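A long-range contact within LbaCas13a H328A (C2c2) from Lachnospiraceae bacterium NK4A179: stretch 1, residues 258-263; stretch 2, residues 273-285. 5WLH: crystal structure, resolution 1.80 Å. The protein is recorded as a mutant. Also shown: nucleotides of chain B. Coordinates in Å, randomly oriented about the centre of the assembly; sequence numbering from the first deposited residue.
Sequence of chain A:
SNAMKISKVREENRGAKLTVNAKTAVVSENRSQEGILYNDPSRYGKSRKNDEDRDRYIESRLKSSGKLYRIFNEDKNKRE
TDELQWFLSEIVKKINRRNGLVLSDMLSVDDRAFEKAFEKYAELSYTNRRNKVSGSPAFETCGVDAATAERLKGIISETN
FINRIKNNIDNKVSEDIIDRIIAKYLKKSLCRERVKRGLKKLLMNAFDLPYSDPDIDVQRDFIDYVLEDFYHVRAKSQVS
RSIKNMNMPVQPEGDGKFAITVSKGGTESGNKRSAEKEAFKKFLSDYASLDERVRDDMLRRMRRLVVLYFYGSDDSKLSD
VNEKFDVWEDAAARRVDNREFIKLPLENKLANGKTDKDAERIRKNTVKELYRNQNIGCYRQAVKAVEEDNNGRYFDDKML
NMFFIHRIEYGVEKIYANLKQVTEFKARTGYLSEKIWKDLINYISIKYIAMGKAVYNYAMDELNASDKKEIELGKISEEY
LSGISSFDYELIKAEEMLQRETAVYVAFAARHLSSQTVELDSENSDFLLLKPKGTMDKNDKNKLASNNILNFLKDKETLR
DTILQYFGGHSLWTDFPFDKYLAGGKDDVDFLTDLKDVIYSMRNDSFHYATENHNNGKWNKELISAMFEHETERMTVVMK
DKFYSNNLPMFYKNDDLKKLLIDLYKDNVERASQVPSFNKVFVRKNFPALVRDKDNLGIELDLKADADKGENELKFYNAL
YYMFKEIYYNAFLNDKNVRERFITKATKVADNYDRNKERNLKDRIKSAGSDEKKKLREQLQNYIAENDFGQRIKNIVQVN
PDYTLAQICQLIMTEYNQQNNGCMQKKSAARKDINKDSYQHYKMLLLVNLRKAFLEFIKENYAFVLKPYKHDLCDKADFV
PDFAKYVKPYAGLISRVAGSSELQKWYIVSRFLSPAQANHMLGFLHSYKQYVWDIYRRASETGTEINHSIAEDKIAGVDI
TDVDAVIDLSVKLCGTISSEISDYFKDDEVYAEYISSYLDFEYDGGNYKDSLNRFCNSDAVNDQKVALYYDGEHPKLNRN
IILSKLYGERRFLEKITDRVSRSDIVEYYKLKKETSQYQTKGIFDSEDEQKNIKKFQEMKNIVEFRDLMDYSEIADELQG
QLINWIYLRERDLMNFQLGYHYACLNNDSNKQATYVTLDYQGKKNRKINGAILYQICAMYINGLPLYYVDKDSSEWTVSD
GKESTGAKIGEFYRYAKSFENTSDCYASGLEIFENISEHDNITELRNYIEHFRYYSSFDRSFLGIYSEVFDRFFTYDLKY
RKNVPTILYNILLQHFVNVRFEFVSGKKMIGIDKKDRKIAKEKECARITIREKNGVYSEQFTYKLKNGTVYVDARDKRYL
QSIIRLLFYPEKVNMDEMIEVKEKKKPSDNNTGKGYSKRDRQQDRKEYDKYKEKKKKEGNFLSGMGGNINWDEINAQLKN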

# COMPACT_ATOMS: atom_id res chain seq x y z
N PHE A 258 3.85 -10.84 27.24
CA PHE A 258 3.00 -10.79 26.06
C PHE A 258 2.81 -12.20 25.50
O PHE A 258 3.77 -12.97 25.43
CB PHE A 258 3.63 -9.90 24.98
CG PHE A 258 3.41 -8.43 25.15
CD1 PHE A 258 2.13 -7.91 25.31
CD2 PHE A 258 4.48 -7.56 25.10
CE1 PHE A 258 1.94 -6.54 25.42
CE2 PHE A 258 4.29 -6.20 25.21
CZ PHE A 258 3.02 -5.69 25.37
N ALA A 259 1.59 -12.52 25.09
CA ALA A 259 1.32 -13.78 24.41
C ALA A 259 0.16 -13.57 23.45
O ALA A 259 -0.57 -12.58 23.55
CB ALA A 259 0.97 -14.89 25.40
N ILE A 260 -0.01 -14.52 22.51
CA ILE A 260 -1.15 -14.41 21.60
C ILE A 260 -2.42 -14.40 22.42
O ILE A 260 -2.54 -15.10 23.45
CB ILE A 260 -1.16 -15.54 20.56
CG1 ILE A 260 -1.29 -16.91 21.25
CG2 ILE A 260 0.07 -15.42 19.64
CD1 ILE A 260 -1.53 -18.08 20.29
N THR A 261 -3.37 -13.57 22.01
CA THR A 261 -4.59 -13.39 22.77
C THR A 261 -5.46 -14.63 22.67
O THR A 261 -5.61 -15.20 21.60
CB THR A 261 -5.36 -12.20 22.23
OG1 THR A 261 -4.47 -11.08 22.14
CG2 THR A 261 -6.52 -11.85 23.14
N VAL A 262 -6.05 -15.03 23.80
CA VAL A 262 -6.98 -16.15 23.86
C VAL A 262 -8.36 -15.60 24.21
O VAL A 262 -8.50 -14.85 25.18
CB VAL A 262 -6.55 -17.21 24.88
CG1 VAL A 262 -7.58 -18.36 24.91
CG2 VAL A 262 -5.11 -17.73 24.61
N SER A 263 -9.37 -15.97 23.42
CA SER A 263 -10.72 -15.51 23.72
C SER A 263 -11.17 -16.04 25.07
O SER A 263 -10.77 -17.12 25.50
CB SER A 263 -11.70 -15.98 22.64
OG SER A 263 -13.03 -15.77 23.10
N ARG A 273 -12.88 -23.82 21.73
CA ARG A 273 -12.03 -23.05 20.84
C ARG A 273 -10.93 -22.35 21.61
O ARG A 273 -9.76 -22.36 21.20
CB ARG A 273 -12.87 -22.04 20.06
CG ARG A 273 -12.22 -21.47 18.82
CD ARG A 273 -13.21 -20.53 18.09
NE ARG A 273 -14.54 -21.13 18.09
CZ ARG A 273 -15.62 -20.58 18.63
NH1 ARG A 273 -15.57 -19.38 19.20
NH2 ARG A 273 -16.77 -21.25 18.61
N SER A 274 -11.28 -21.75 22.75
CA SER A 274 -10.26 -21.11 23.59
C SER A 274 -9.22 -22.12 24.06
O SER A 274 -8.03 -21.80 24.14
CB SER A 274 -10.93 -20.43 24.79
OG SER A 274 -11.54 -19.22 24.38
N ALA A 275 -9.65 -23.34 24.40
CA ALA A 275 -8.70 -24.34 24.88
C ALA A 275 -7.74 -24.76 23.77
O ALA A 275 -6.55 -24.98 24.02
CB ALA A 275 -9.44 -25.54 25.45
N GLU A 276 -8.25 -24.86 22.54
CA GLU A 276 -7.36 -25.16 21.43
C GLU A 276 -6.35 -24.04 21.24
O GLU A 276 -5.17 -24.29 20.95
CB GLU A 276 -8.16 -25.39 20.15
CG GLU A 276 -8.96 -26.70 20.19
CD GLU A 276 -9.75 -26.96 18.92
OE1 GLU A 276 -9.36 -26.42 17.86
OE2 GLU A 276 -10.76 -27.70 18.97
N LYS A 277 -6.81 -22.80 21.37
CA LYS A 277 -5.94 -21.64 21.22
C LYS A 277 -4.87 -21.62 22.30
O LYS A 277 -3.68 -21.37 22.02
CB LYS A 277 -6.78 -20.37 21.27
CG LYS A 277 -5.98 -19.08 21.05
CD LYS A 277 -5.38 -19.05 19.67
CE LYS A 277 -5.29 -17.61 19.14
NZ LYS A 277 -6.63 -16.99 18.87
N GLU A 278 -5.26 -21.87 23.55
CA GLU A 278 -4.28 -21.98 24.62
C GLU A 278 -3.25 -23.07 24.31
O GLU A 278 -2.07 -22.94 24.65
CB GLU A 278 -4.97 -22.27 25.95
CG GLU A 278 -5.75 -21.09 26.54
CD GLU A 278 -4.89 -20.04 27.22
OE1 GLU A 278 -3.64 -20.15 27.22
OE2 GLU A 278 -5.46 -19.07 27.78
N ALA A 279 -3.69 -24.16 23.68
CA ALA A 279 -2.75 -25.22 23.35
C ALA A 279 -1.73 -24.74 22.33
O ALA A 279 -0.55 -25.07 22.42
CB ALA A 279 -3.48 -26.46 22.81
N PHE A 280 -2.18 -23.93 21.37
CA PHE A 280 -1.26 -23.41 20.38
C PHE A 280 -0.33 -22.38 20.99
O PHE A 280 0.85 -22.30 20.63
CB PHE A 280 -2.01 -22.81 19.19
CG PHE A 280 -1.10 -22.31 18.12
CD1 PHE A 280 -0.41 -23.20 17.31
CD2 PHE A 280 -0.86 -20.95 17.97
CE1 PHE A 280 0.46 -22.76 16.34
CE2 PHE A 280 0.02 -20.50 16.99
CZ PHE A 280 0.67 -21.40 16.18
N LYS A 281 -0.84 -21.56 21.91
CA LYS A 281 0.02 -20.65 22.66
C LYS A 281 1.16 -21.42 23.33
O LYS A 281 2.32 -20.96 23.34
CB LYS A 281 -0.81 -19.90 23.70
CG LYS A 281 -0.01 -18.99 24.59
CD LYS A 281 -0.81 -17.73 24.86
CE LYS A 281 -1.71 -17.89 26.04
NZ LYS A 281 -0.91 -18.02 27.28
N LYS A 282 0.86 -22.60 23.86
CA LYS A 282 1.90 -23.42 24.46
C LYS A 282 2.85 -23.95 23.40
O LYS A 282 4.06 -24.00 23.62
CB LYS A 282 1.29 -24.57 25.27
CG LYS A 282 2.36 -25.53 25.81
CD LYS A 282 1.83 -26.40 26.93
CE LYS A 282 2.86 -27.46 27.32
NZ LYS A 282 2.73 -28.67 26.46
N PHE A 283 2.32 -24.32 22.23
CA PHE A 283 3.19 -24.69 21.11
C PHE A 283 4.20 -23.59 20.81
O PHE A 283 5.38 -23.87 20.58
CB PHE A 283 2.35 -25.01 19.87
CG PHE A 283 3.16 -25.28 18.63
CD1 PHE A 283 3.53 -24.25 17.76
CD2 PHE A 283 3.52 -26.57 18.30
CE1 PHE A 283 4.26 -24.51 16.63
CE2 PHE A 283 4.24 -26.84 17.16
CZ PHE A 283 4.63 -25.81 16.32
N LEU A 284 3.73 -22.34 20.73
CA LEU A 284 4.64 -21.25 20.37
C LEU A 284 5.73 -21.09 21.42
O LEU A 284 6.89 -20.81 21.09
CB LEU A 284 3.88 -19.94 20.23
CG LEU A 284 3.03 -19.79 18.98
CD1 LEU A 284 2.30 -18.44 19.10
CD2 LEU A 284 3.88 -19.86 17.70
N SER A 285 5.38 -21.28 22.69
CA SER A 285 6.37 -21.24 23.76
C SER A 285 7.38 -22.38 23.64
O SER A 285 8.59 -22.17 23.68
CB SER A 285 5.65 -21.28 25.11
OG SER A 285 6.57 -21.21 26.19
P A B 14 -19.69 -18.81 19.76
OP1 A B 14 -20.72 -19.03 20.81
OP2 A B 14 -18.32 -19.28 20.01
O5' A B 14 -20.17 -19.45 18.38
C5' A B 14 -21.48 -19.21 17.89
C4' A B 14 -21.66 -19.84 16.54
O4' A B 14 -20.69 -19.28 15.62
C3' A B 14 -21.42 -21.33 16.46
O3' A B 14 -22.57 -22.05 16.82
C2' A B 14 -21.05 -21.54 15.00
O2' A B 14 -22.24 -21.53 14.21
C1' A B 14 -20.29 -20.26 14.69
N9 A B 14 -18.83 -20.40 14.77
C8 A B 14 -18.01 -19.97 15.79
N7 A B 14 -16.76 -20.21 15.55
C5 A B 14 -16.74 -20.81 14.31
C6 A B 14 -15.70 -21.29 13.50
N6 A B 14 -14.41 -21.23 13.86
N1 A B 14 -16.03 -21.83 12.31
C2 A B 14 -17.31 -21.89 11.94
N3 A B 14 -18.38 -21.47 12.62
C4 A B 14 -18.02 -20.93 13.80
P G B 15 -22.48 -23.35 17.76
OP1 G B 15 -23.90 -23.72 17.99
OP2 G B 15 -21.59 -23.08 18.92
O5' G B 15 -21.78 -24.42 16.84
C5' G B 15 -22.43 -24.88 15.66
C4' G B 15 -21.46 -25.55 14.73
O4' G B 15 -20.44 -24.61 14.31
C3' G B 15 -20.69 -26.72 15.29
O3' G B 15 -21.47 -27.91 15.26
C2' G B 15 -19.47 -26.78 14.37
O2' G B 15 -19.82 -27.38 13.14
C1' G B 15 -19.22 -25.29 14.12
N9 G B 15 -18.22 -24.74 15.04
C8 G B 15 -18.44 -24.28 16.32
N7 G B 15 -17.35 -23.87 16.92
C5 G B 15 -16.35 -24.09 15.98
C6 G B 15 -14.96 -23.84 16.07
O6 G B 15 -14.35 -23.37 17.04
N1 G B 15 -14.30 -24.21 14.91
C2 G B 15 -14.90 -24.73 13.80
N2 G B 15 -14.10 -25.02 12.76
N3 G B 15 -16.20 -24.97 13.70
C4 G B 15 -16.86 -24.63 14.82
P A B 13 -14.79 -16.04 20.06
OP1 A B 13 -15.01 -16.37 21.48
OP2 A B 13 -13.94 -16.93 19.23
O5' A B 13 -16.18 -16.02 19.28
C5' A B 13 -17.26 -15.22 19.73
C4' A B 13 -18.42 -15.31 18.76
O4' A B 13 -18.01 -14.79 17.48
C3' A B 13 -18.89 -16.72 18.45
O3' A B 13 -19.75 -17.24 19.45
C2' A B 13 -19.55 -16.55 17.09
O2' A B 13 -20.82 -15.93 17.24
C1' A B 13 -18.60 -15.55 16.44
N9 A B 13 -17.53 -16.20 15.67
C8 A B 13 -16.19 -16.33 15.99
N7 A B 13 -15.49 -16.94 15.05
C5 A B 13 -16.43 -17.24 14.07
C6 A B 13 -16.34 -17.90 12.83
N6 A B 13 -15.20 -18.39 12.32
N1 A B 13 -17.47 -18.04 12.12
C2 A B 13 -18.62 -17.55 12.61
N3 A B 13 -18.84 -16.91 13.75
C4 A B 13 -17.68 -16.79 14.44
O HOH W 1 -5.98 -14.14 19.04
O HOH W 2 -8.81 -17.24 20.84

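An extended segment laid across a helix relies mainly on the helix face turned toward it, with neighbouring side chains reaching in from the sides, and this contact in LbaCas13a is a clear example. The strand at residues 258–260 and the helix at 273–285 run at 125° between their N-to-C directions, with axes 8.9 Å apart at closest approach. Their CA atoms come nearest at Ile 260 and Lys 281 (6.4 Å) and at Ser 263 and Ser 274 (5.6 Å). On the helix, Ser 274, Lys 277, Lys 281 and Leu 284 recur at steps of three or four, and their CA-to-CB bonds all point toward the other stretch.

Ile 260 supplies the apolar centre: its CD1 meets the ring edge of Phe 280 at CD2 (3.8 Å), while its CG2 lies 3.8 Å from CD1 of Leu 284. Lysines join this packing through their methylenes, with CD of Lys 281 3.4 Å from CB of Ala 259 and CG of Lys 277 3.9 Å from CG2 of Val 262. The Lys 277 ammonium remains polar, giving a weak hydrogen bond from NZ to Thr 261 O (3.4 Å), and a water that accepts from Lys 277 NZ (2.9 Å) also lies 2.8 Å from Thr 261 O.

Beyond the strand, Ser 274 OG donates a short hydrogen bond to Ser 263 O (2.5 Å), tying a loop carbonyl to the helix.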